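Local coordinates for protein cpftsy (Physcomitrella patens, PDB 4AK9) that probably serves as the GTP-binding receptor of the chloroplast signal recognition particle, helping to deliver proteins to the thylakoid membrane, at residues L109-G112 / P116-L119; N138-E143 / F200-C205; G171-M176 / V192-E197; L217-E220 / K225-V228. One frame throughout, in Å; residues are numbered along the deposited sequence.

Contact 1 (L109-G112 / P116-L119); sequences LQLG and PAVL
Leu111 and Ala117 make the closest backbone approach of this pairing, their CA atoms 5.3 Å apart where the loop 109-112 runs beside the start of strand 117-123. The side-chain contacts are all apolar. Leu111 meets Leu119 with CD2, 3.8 Å from Leu119 CD1, and Ala117 with both CD2 and CB, each 3.9 Å from Ala117 CB. With CG beside the backbone N (chi1 -55°), a side chain whose CB bond runs alongside the strand still brings its end in to it. Leu109 uses the other branch of Leu119, with CD1 of Leu109 4.2 Å from Leu119 CD2 and the two chains roughly perpendicular. One contact involves a polar atom: Leu111 O sits 3.7 Å from Ala117 CB, a van der Waals approach. The small alanine suits this place because it lets the loop backbone come close, while the forked leucine at 119 can meet two loop residues at once. A polar tie of the loop to the sheet, Gln110 N to Glu238 OE2, lies outside the pair. Across the contact itself, cohesion therefore rests on methyl groups and shape, consistent with a hydrophobic cover over this side of the strand.

Contact 2 (N138-E143 / F200-C205); sequences NRFKKE and FDVVLC
Phe140 reaches from the last turns of helix 126-142 to Val202 and Leu204 on strand 202-205. Its CB points toward the strand, and with CG beside the backbone N and anti to the carbonyl carbon (chi1 -75°) the ring continues that way. Along one side of the ring, CD2 meets Leu204 CD2 at 4.1 Å. One atom further, CE2 touches two residues, with Leu204 CD1 at 3.9 Å and Val202 CG1 at 4.1 Å. On the other side, CE1 meets Val202 CG2, which stands over one ring face, offset toward the rim. CZ, the tip, faces the leucines of contact 1, Leu109 and Leu119. Val202 and Leu204 thus each offer both methyls to the ring; alternating with Val203 along the strand, they share the face turned to the helix. Cutting the Phe140 ring back to a methyl, as in an alanine, is likely to open a gap between helix and sheet beside Val202 and Leu204. Val147 and Leu119 from the flanking strands also touch this ring, which places it over the centre of three parallel strands. Such helix-on-sheet packing is typical of the three-layer alpha/beta architecture of P-loop GTPases, here the SRP-type G domain.

Contact 3 (G171-M176 / V192-E197); sequences GSEIVM and VRRAVE
The guanidinium of Arg194 and the carboxylate of Glu173 meet with their planes 62° apart, far from the flat pairing of a tight, two-pronged salt bridge. Glu173 OE1 comes to the guanidinium at its edge, near the plane, and lies 3.8 Å from Arg194 NH2, a long salt bridge that is probably more electrostatic than directional. The contact belongs to a beta-alpha-beta crossover: strand 173-175, at one border of the sheet, is followed by helix 184-197, which runs back across it and leads on to the parallel strand 202-205. The short axes of strand 173-175 and helix 192-197 pass 10.0 Å apart at 141°, and a long side chain can span that separation. Arginine suits the task: its CG is anti to the backbone N (chi1 176°), and the chain stays extended from CG to NE, so the charged end arrives at the strand while the methylenes lie along the way. Glu173 approaches at about a right angle to this chain, bent at chi2. The same NH2 is 4.0 Å from Glu173 CB, so the contact includes the aliphatic base of the glutamate as well. NH1 also comes within 3.8 Å of Ile174 O, a proximity that would probably be mildly attractive without being a bond. Val175, buried and beta-branched as strand positions often are, runs past the arginine in the opposite direction, its CG2 3.8 Å from Arg194 NH1 and 4.0 Å from Arg194 CD.

Contact 4 (L217-E220 / K225-V228); sequences LMEE and KRAV
Glu219 and Arg226 present their charged groups almost in one plane, the carboxylate and the guanidinium only 6° apart, while the two side chains cross at about a right angle. A single oxygen makes the bond. Arg226 NH1 donates to Glu219 OE2 over 3.0 Å, and the N-H points nearly straight at its acceptor, at 174°. The oxygen lies at the edge of the guanidinium and within its plane, and it is approached nearly along its own C-O direction. The bridge is single, one N-H to one oxygen, with Arg226 NH2 further off, 3.7 Å from Glu219 OE2. The partners are seven positions apart, about two turns of helix 215-231, which puts them on the same flank of the helix but well apart along it. Two long side chains are needed to close that distance: Glu219 leaves with CG anti to the backbone N (chi1 -168°) and then bends at chi2, which brings its end nearer, whereas Arg226 stays extended from CG to NE. With a glutamine in place of Glu219, the guanidinium of Arg226 is likely to lose its opposite charge and turn more freely. The acid precedes the base along the helix, an order that would probably suit the helix dipole. Toward the protein, Ala227 and Val228 of the same helix pack on Ala185 and Leu188 of helix 184-197, and Glu220 touches Pro184, so the salt bridge lies at the surface of a helix set beside 184-197.

How the contacts relate
Contacts 1, 2 and 3 reach one sheet, through strands that run parallel. Contacts 1 and 2, with centres about 10 Å apart, are joined by neighbouring strands: Ala117 O lies 2.8 Å from Val203 N, a probable hydrogen bond. Contact 3, about 11 Å from contact 2, meets it where Phe200 N lies 3.1 Å from Ala195 O, probably another such bond. Contact 4 is more remote, its centre about 19 Å from those of contacts 1 and 3, yet Val228 CG1 packs on Val118 CG1 of contact 1 at 3.9 Å. The end of strand 117-123, the turn after it and the start of helix 126-142 fit a P-loop pattern, which would probably hold the phosphates of GTP.

Contact 1 (L109-G112 / P116-L119)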
loop_
_atom_site.group_PDB
_atom_site.type_symbol
_atom_site.label_atom_id
_atom_site.label_comp_id
_atom_site.label_asym_id
_atom_site.label_seq_id
_atom_site.Cartn_x
_atom_site.Cartn_y
_atom_site.Cartn_z
ATOM N N LEU A 109 -7.468 10.529 25.316
ATOM C CA LEU A 109 -6.221 10.636 26.065
ATOM C C LEU A 109 -6.498 10.330 27.540
ATOM O O LEU A 109 -7.530 10.742 28.086
ATOM C CB LEU A 109 -5.637 12.029 25.929
ATOM C CG LEU A 109 -5.192 12.373 24.516
ATOM C CD1 LEU A 109 -4.736 13.811 24.475
ATOM C CD2 LEU A 109 -4.082 11.436 24.058
ATOM N N GLN A 110 -5.588 9.600 28.175
ATOM C CA GLN A 110 -5.753 9.186 29.567
ATOM C C GLN A 110 -4.816 10.011 30.407
ATOM O O GLN A 110 -3.629 9.686 30.554
ATOM C CB GLN A 110 -5.385 7.710 29.735
ATOM C CG GLN A 110 -6.078 6.766 28.770
ATOM C CD GLN A 110 -7.523 6.529 29.137
ATOM O OE1 GLN A 110 -7.837 5.668 29.971
ATOM N NE2 GLN A 110 -8.419 7.291 28.519
ATOM N N LEU A 111 -5.326 11.094 30.967
ATOM C CA LEU A 111 -4.442 12.028 31.647
ATOM C C LEU A 111 -4.367 11.716 33.137
ATOM O O LEU A 111 -3.535 12.269 33.859
ATOM C CB LEU A 111 -4.917 13.453 31.421
ATOM C CG LEU A 111 -5.064 13.817 29.942
ATOM C CD1 LEU A 111 -5.455 15.276 29.811
ATOM C CD2 LEU A 111 -3.770 13.550 29.199
ATOM N N GLY A 112 -5.237 10.816 33.585
ATOM C CA GLY A 112 -5.208 10.345 34.957
ATOM C C GLY A 112 -5.783 11.315 35.978
ATOM O O GLY A 112 -6.443 12.317 35.635
ATOM N N PRO A 116 1.328 16.871 36.870
ATOM C CA PRO A 116 1.091 16.986 35.426
ATOM C C PRO A 116 0.909 15.627 34.750
ATOM O O PRO A 116 1.497 14.634 35.199
ATOM C CB PRO A 116 2.378 17.625 34.923
ATOM C CG PRO A 116 3.428 17.130 35.861
ATOM C CD PRO A 116 2.765 16.927 37.197
ATOM N N ALA A 117 0.090 15.585 33.701
ATOM C CA ALA A 117 0.135 14.455 32.773
ATOM C C ALA A 117 1.334 14.655 31.846
ATOM O O ALA A 117 1.757 15.798 31.574
ATOM C CB ALA A 117 -1.153 14.350 31.966
ATOM N N VAL A 118 1.893 13.552 31.353
ATOM C CA VAL A 118 3.048 13.630 30.476
ATOM C C VAL A 118 2.788 12.789 29.215
ATOM O O VAL A 118 2.490 11.593 29.300
ATOM C CB VAL A 118 4.337 13.153 31.154
ATOM C CG1 VAL A 118 5.514 13.168 30.168
ATOM C CG2 VAL A 118 4.668 14.056 32.374
ATOM N N LEU A 119 2.873 13.435 28.052
ATOM C CA LEU A 119 2.624 12.744 26.775
ATOM C C LEU A 119 3.937 12.736 26.002
ATOM O O LEU A 119 4.524 13.804 25.739
ATOM C CB LEU A 119 1.560 13.511 25.974
ATOM C CG LEU A 119 0.062 13.265 26.128
ATOM C CD1 LEU A 119 -0.334 13.038 27.548
ATOM C CD2 LEU A 119 -0.725 14.420 25.547
#

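Contact 2 (N138-E143 / F200-C205)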
loop_
_atom_site.group_PDB
_atom_site.type_symbol
_atom_site.label_atom_id
_atom_site.label_comp_id
_atom_site.label_asym_id
_atom_site.label_seq_id
_atom_site.Cartn_x
_atom_site.Cartn_y
_atom_site.Cartn_z
ATOM N N ASN A 138 -2.302 23.329 20.903
ATOM C CA ASN A 138 -3.356 24.269 20.584
ATOM C C ASN A 138 -4.704 23.770 21.094
ATOM O O ASN A 138 -5.536 24.549 21.571
ATOM C CB ASN A 138 -3.392 24.508 19.073
ATOM C CG ASN A 138 -4.624 25.284 18.631
ATOM O OD1 ASN A 138 -4.688 26.504 18.780
ATOM N ND2 ASN A 138 -5.613 24.570 18.082
ATOM N N ARG A 139 -4.929 22.459 21.007
ATOM C CA ARG A 139 -6.142 21.876 21.591
ATOM C C ARG A 139 -6.213 22.039 23.106
ATOM O O ARG A 139 -7.275 22.342 23.654
ATOM C CB ARG A 139 -6.282 20.383 21.234
ATOM C CG ARG A 139 -6.625 20.147 19.791
ATOM C CD ARG A 139 -6.878 18.658 19.519
ATOM N NE ARG A 139 -8.070 18.179 20.205
ATOM C CZ ARG A 139 -9.315 18.349 19.766
ATOM N NH1 ARG A 139 -9.557 18.993 18.628
ATOM N NH2 ARG A 139 -10.323 17.853 20.472
ATOM N N PHE A 140 -5.101 21.808 23.791
ATOM C CA PHE A 140 -5.088 21.951 25.241
ATOM C C PHE A 140 -5.303 23.397 25.669
ATOM O O PHE A 140 -6.056 23.676 26.614
ATOM C CB PHE A 140 -3.774 21.429 25.814
ATOM C CG PHE A 140 -3.678 19.931 25.836
ATOM C CD1 PHE A 140 -4.549 19.189 26.619
ATOM C CD2 PHE A 140 -2.706 19.276 25.108
ATOM C CE1 PHE A 140 -4.465 17.801 26.641
ATOM C CE2 PHE A 140 -2.606 17.891 25.130
ATOM C CZ PHE A 140 -3.478 17.154 25.894
ATOM N N LYS A 141 -4.630 24.305 24.978
ATOM C CA LYS A 141 -4.740 25.751 25.257
ATOM C C LYS A 141 -6.162 26.264 25.096
ATOM O O LYS A 141 -6.632 27.064 25.894
ATOM C CB LYS A 141 -3.783 26.539 24.363
ATOM C CG LYS A 141 -2.317 26.299 24.742
ATOM C CD LYS A 141 -2.102 26.597 26.234
ATOM C CE LYS A 141 -0.635 26.491 26.650
ATOM N NZ LYS A 141 -0.438 26.735 28.125
ATOM N N LYS A 142 -6.860 25.765 24.082
ATOM C CA LYS A 142 -8.240 26.159 23.844
ATOM C C LYS A 142 -9.161 25.692 24.963
ATOM O O LYS A 142 -10.244 26.236 25.149
ATOM C CB LYS A 142 -8.721 25.624 22.490
ATOM C CG LYS A 142 -8.349 26.525 21.319
ATOM C CD LYS A 142 -8.381 25.764 20.007
ATOM C CE LYS A 142 -9.708 25.023 19.807
ATOM N NZ LYS A 142 -9.533 23.645 19.205
ATOM N N GLU A 143 -8.723 24.693 25.717
ATOM C CA GLU A 143 -9.516 24.202 26.841
ATOM C C GLU A 143 -9.055 24.721 28.205
ATOM O O GLU A 143 -9.520 24.240 29.246
ATOM C CB GLU A 143 -9.568 22.673 26.819
ATOM C CG GLU A 143 -10.412 22.139 25.665
ATOM C CD GLU A 143 -10.615 20.616 25.718
ATOM O OE1 GLU A 143 -9.636 19.889 26.021
ATOM O OE2 GLU A 143 -11.755 20.167 25.445
ATOM N N PHE A 200 2.107 22.870 36.165
ATOM C CA PHE A 200 1.646 22.708 34.773
ATOM C C PHE A 200 0.688 21.524 34.689
ATOM O O PHE A 200 0.820 20.573 35.459
ATOM C CB PHE A 200 2.837 22.452 33.853
ATOM C CG PHE A 200 3.590 23.701 33.449
ATOM C CD1 PHE A 200 4.650 24.178 34.219
ATOM C CD2 PHE A 200 3.243 24.391 32.291
ATOM C CE1 PHE A 200 5.353 25.327 33.844
ATOM C CE2 PHE A 200 3.935 25.540 31.910
ATOM C CZ PHE A 200 4.992 26.008 32.684
ATOM N N ASP A 201 -0.256 21.548 33.752
ATOM C CA ASP A 201 -1.231 20.459 33.675
ATOM C C ASP A 201 -0.761 19.319 32.780
ATOM O O ASP A 201 -1.105 18.159 33.017
ATOM C CB ASP A 201 -2.572 20.960 33.168
ATOM C CG ASP A 201 -3.188 22.006 34.090
ATOM O OD1 ASP A 201 -3.568 21.649 35.231
ATOM O OD2 ASP A 201 -3.301 23.180 33.668
ATOM N N VAL A 202 -0.002 19.655 31.740
ATOM C CA VAL A 202 0.363 18.659 30.717
ATOM C C VAL A 202 1.746 19.002 30.212
ATOM O O VAL A 202 2.051 20.184 30.021
ATOM C CB VAL A 202 -0.588 18.715 29.501
ATOM C CG1 VAL A 202 -0.100 17.779 28.420
ATOM C CG2 VAL A 202 -2.015 18.321 29.888
ATOM N N VAL A 203 2.589 17.986 30.036
ATOM C CA VAL A 203 3.884 18.167 29.410
ATOM C C VAL A 203 3.858 17.393 28.091
ATOM O O VAL A 203 3.521 16.208 28.075
ATOM C CB VAL A 203 5.015 17.578 30.243
ATOM C CG1 VAL A 203 6.357 17.757 29.538
ATOM C CG2 VAL A 203 5.036 18.203 31.642
ATOM N N LEU A 204 4.203 18.068 27.001
ATOM C CA LEU A 204 4.234 17.457 25.663
ATOM C C LEU A 204 5.684 17.277 25.248
ATOM O O LEU A 204 6.391 18.246 24.992
ATOM C CB LEU A 204 3.497 18.351 24.651
ATOM C CG LEU A 204 2.024 18.142 24.288
ATOM C CD1 LEU A 204 1.285 17.359 25.329
ATOM C CD2 LEU A 204 1.262 19.444 23.929
ATOM N N CYS A 205 6.149 16.033 25.175
ATOM C CA CYS A 205 7.585 15.739 24.910
ATOM C C CYS A 205 7.872 15.340 23.477
ATOM O O CYS A 205 7.258 14.407 22.956
ATOM C CB CYS A 205 8.062 14.571 25.798
ATOM S SG CYS A 205 7.850 14.839 27.572
#

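Contact 3 (G171-M176 / V192-E197)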
loop_
_atom_site.group_PDB
_atom_site.type_symbol
_atom_site.label_atom_id
_atom_site.label_comp_id
_atom_site.label_asym_id
_atom_site.label_seq_id
_atom_site.Cartn_x
_atom_site.Cartn_y
_atom_site.Cartn_z
ATOM N N GLY A 171 0.989 29.729 22.955
ATOM C CA GLY A 171 1.035 30.276 24.302
ATOM C C GLY A 171 1.477 29.240 25.323
ATOM O O GLY A 171 1.104 29.304 26.494
ATOM N N SER A 172 2.261 28.268 24.868
ATOM C CA SER A 172 2.812 27.236 25.747
ATOM C C SER A 172 4.210 27.633 26.151
ATOM O O SER A 172 4.899 28.333 25.399
ATOM C CB SER A 172 2.882 25.891 25.007
ATOM O OG SER A 172 1.598 25.524 24.521
ATOM N N GLU A 173 4.643 27.171 27.323
ATOM C CA GLU A 173 6.042 27.326 27.731
ATOM C C GLU A 173 6.857 26.195 27.129
ATOM O O GLU A 173 6.286 25.182 26.697
ATOM C CB GLU A 173 6.166 27.304 29.262
ATOM C CG GLU A 173 5.294 28.353 29.963
ATOM C CD GLU A 173 5.731 29.785 29.654
ATOM O OE1 GLU A 173 6.931 30.096 29.861
ATOM O OE2 GLU A 173 4.877 30.594 29.201
ATOM N N ILE A 174 8.177 26.348 27.101
ATOM C CA ILE A 174 9.025 25.321 26.511
ATOM C C ILE A 174 10.349 25.146 27.244
ATOM O O ILE A 174 10.970 26.127 27.662
ATOM C CB ILE A 174 9.282 25.589 24.995
ATOM C CG1 ILE A 174 10.198 24.518 24.387
ATOM C CG2 ILE A 174 9.898 26.976 24.767
ATOM C CD1 ILE A 174 10.106 24.443 22.864
ATOM N N VAL A 175 10.758 23.887 27.425
ATOM C CA VAL A 175 12.081 23.566 27.951
ATOM C C VAL A 175 12.953 23.079 26.805
ATOM O O VAL A 175 12.561 22.159 26.054
ATOM C CB VAL A 175 12.022 22.448 29.019
ATOM C CG1 VAL A 175 13.432 21.942 29.342
ATOM C CG2 VAL A 175 11.280 22.919 30.290
ATOM N N MET A 176 14.138 23.676 26.663
ATOM C CA MET A 176 15.070 23.273 25.613
ATOM C C MET A 176 16.445 22.840 26.138
ATOM O O MET A 176 16.737 22.993 27.325
ATOM C CB MET A 176 15.208 24.394 24.584
ATOM C CG MET A 176 13.866 24.827 24.008
ATOM S SD MET A 176 14.034 26.038 22.690
ATOM C CE MET A 176 15.268 25.209 21.678
ATOM N N VAL A 192 9.966 17.597 33.062
ATOM C CA VAL A 192 8.985 16.987 33.948
ATOM C C VAL A 192 9.095 17.563 35.366
ATOM O O VAL A 192 8.065 17.886 35.986
ATOM C CB VAL A 192 9.053 15.458 33.958
ATOM C CG1 VAL A 192 8.015 14.911 34.899
ATOM C CG2 VAL A 192 8.785 14.927 32.528
ATOM N N ARG A 193 10.324 17.730 35.830
ATOM C CA ARG A 193 10.561 18.315 37.157
ATOM C C ARG A 193 9.965 19.703 37.237
ATOM O O ARG A 193 9.276 20.043 38.200
ATOM C CB ARG A 193 12.059 18.397 37.445
ATOM C CG ARG A 193 12.707 17.050 37.709
ATOM C CD ARG A 193 14.071 17.224 38.382
ATOM N NE ARG A 193 15.018 17.985 37.560
ATOM C CZ ARG A 193 15.827 17.429 36.660
ATOM N NH1 ARG A 193 15.790 16.117 36.464
ATOM N NH2 ARG A 193 16.675 18.175 35.956
ATOM N N ARG A 194 10.217 20.498 36.196
ATOM C CA ARG A 194 9.717 21.866 36.155
ATOM C C ARG A 194 8.200 21.900 36.174
ATOM O O ARG A 194 7.590 22.770 36.795
ATOM C CB ARG A 194 10.266 22.607 34.931
ATOM C CG ARG A 194 9.689 24.006 34.791
ATOM C CD ARG A 194 10.398 24.843 33.741
ATOM N NE ARG A 194 9.576 26.007 33.413
ATOM C CZ ARG A 194 9.713 26.745 32.320
ATOM N NH1 ARG A 194 10.655 26.448 31.426
ATOM N NH2 ARG A 194 8.896 27.772 32.116
ATOM N N ALA A 195 7.576 20.932 35.508
ATOM C CA ALA A 195 6.130 20.912 35.462
ATOM C C ALA A 195 5.539 20.556 36.816
ATOM O O ALA A 195 4.459 21.030 37.154
ATOM C CB ALA A 195 5.655 19.913 34.448
ATOM N N VAL A 196 6.219 19.682 37.552
ATOM C CA VAL A 196 5.725 19.290 38.871
ATOM C C VAL A 196 5.847 20.497 39.809
ATOM O O VAL A 196 4.902 20.829 40.553
ATOM C CB VAL A 196 6.504 18.093 39.453
ATOM C CG1 VAL A 196 6.009 17.785 40.868
ATOM C CG2 VAL A 196 6.358 16.855 38.545
ATOM N N GLU A 197 6.993 21.172 39.738
ATOM C CA GLU A 197 7.242 22.322 40.608
ATOM C C GLU A 197 6.311 23.484 40.311
ATOM O O GLU A 197 5.838 24.162 41.233
ATOM C CB GLU A 197 8.693 22.797 40.503
ATOM C CG GLU A 197 9.718 21.775 40.971
ATOM C CD GLU A 197 9.502 21.316 42.418
ATOM O OE1 GLU A 197 9.550 22.179 43.328
ATOM O OE2 GLU A 197 9.289 20.095 42.641
#

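Contact 4 (L217-E220 / K225-V228)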
loop_
_atom_site.group_PDB
_atom_site.type_symbol
_atom_site.label_atom_id
_atom_site.label_comp_id
_atom_site.label_asym_id
_atom_site.label_seq_id
_atom_site.Cartn_x
_atom_site.Cartn_y
_atom_site.Cartn_z
ATOM N N LEU A 217 19.859 4.571 18.927
ATOM C CA LEU A 217 18.641 5.336 18.948
ATOM C C LEU A 217 17.606 4.632 19.812
ATOM O O LEU A 217 16.866 5.288 20.564
ATOM C CB LEU A 217 18.099 5.491 17.525
ATOM C CG LEU A 217 17.294 6.757 17.173
ATOM C CD1 LEU A 217 16.665 7.472 18.386
ATOM C CD2 LEU A 217 18.152 7.720 16.367
ATOM N N MET A 218 17.555 3.307 19.699
ATOM C CA MET A 218 16.615 2.517 20.487
ATOM C C MET A 218 16.897 2.750 21.952
ATOM O O MET A 218 15.978 2.967 22.752
ATOM C CB MET A 218 16.753 1.023 20.188
ATOM C CG MET A 218 15.914 0.155 21.122
ATOM S SD MET A 218 16.367 -1.608 21.118
ATOM C CE MET A 218 16.348 -1.918 19.345
ATOM N N GLU A 219 18.177 2.730 22.288
ATOM C CA GLU A 219 18.558 2.851 23.669
ATOM C C GLU A 219 18.255 4.236 24.195
ATOM O O GLU A 219 17.845 4.392 25.347
ATOM C CB GLU A 219 20.025 2.488 23.857
ATOM C CG GLU A 219 20.402 2.319 25.321
ATOM C CD GLU A 219 19.320 1.587 26.140
ATOM O OE1 GLU A 219 18.886 0.479 25.721
ATOM O OE2 GLU A 219 18.904 2.124 27.208
ATOM N N GLU A 220 18.448 5.249 23.348
ATOM C CA GLU A 220 18.138 6.620 23.705
ATOM C C GLU A 220 16.656 6.846 23.995
ATOM O O GLU A 220 16.285 7.540 24.957
ATOM C CB GLU A 220 18.630 7.580 22.606
ATOM C CG GLU A 220 18.314 9.054 22.890
ATOM C CD GLU A 220 18.677 9.980 21.732
ATOM O OE1 GLU A 220 19.821 9.882 21.214
ATOM O OE2 GLU A 220 17.816 10.806 21.338
ATOM N N LYS A 225 12.286 7.309 28.200
ATOM C CA LYS A 225 11.132 6.811 28.928
ATOM C C LYS A 225 11.509 6.657 30.396
ATOM O O LYS A 225 10.743 7.035 31.285
ATOM C CB LYS A 225 10.631 5.475 28.364
ATOM C CG LYS A 225 9.213 5.143 28.818
ATOM C CD LYS A 225 9.087 3.714 29.351
ATOM C CE LYS A 225 9.664 3.541 30.767
ATOM N NZ LYS A 225 8.684 3.734 31.914
ATOM N N ARG A 226 12.701 6.133 30.650
ATOM C CA ARG A 226 13.134 5.888 32.042
ATOM C C ARG A 226 13.335 7.171 32.838
ATOM O O ARG A 226 12.923 7.252 33.998
ATOM C CB ARG A 226 14.404 5.065 32.077
ATOM C CG ARG A 226 14.212 3.628 31.654
ATOM C CD ARG A 226 15.528 2.869 31.821
ATOM N NE ARG A 226 15.542 1.700 30.957
ATOM C CZ ARG A 226 16.359 1.548 29.919
ATOM N NH1 ARG A 226 17.264 2.485 29.640
ATOM N NH2 ARG A 226 16.286 0.443 29.184
ATOM N N ALA A 227 13.964 8.164 32.213
ATOM C CA ALA A 227 14.133 9.483 32.815
ATOM C C ALA A 227 12.811 10.151 33.135
ATOM O O ALA A 227 12.681 10.795 34.172
ATOM C CB ALA A 227 14.958 10.373 31.924
ATOM N N VAL A 228 11.834 10.022 32.235
ATOM C CA VAL A 228 10.523 10.592 32.475
ATOM C C VAL A 228 9.864 9.910 33.676
ATOM O O VAL A 228 9.365 10.598 34.573
ATOM C CB VAL A 228 9.608 10.481 31.190
ATOM C CG1 VAL A 228 8.148 10.691 31.534
ATOM C CG2 VAL A 228 10.039 11.515 30.153
#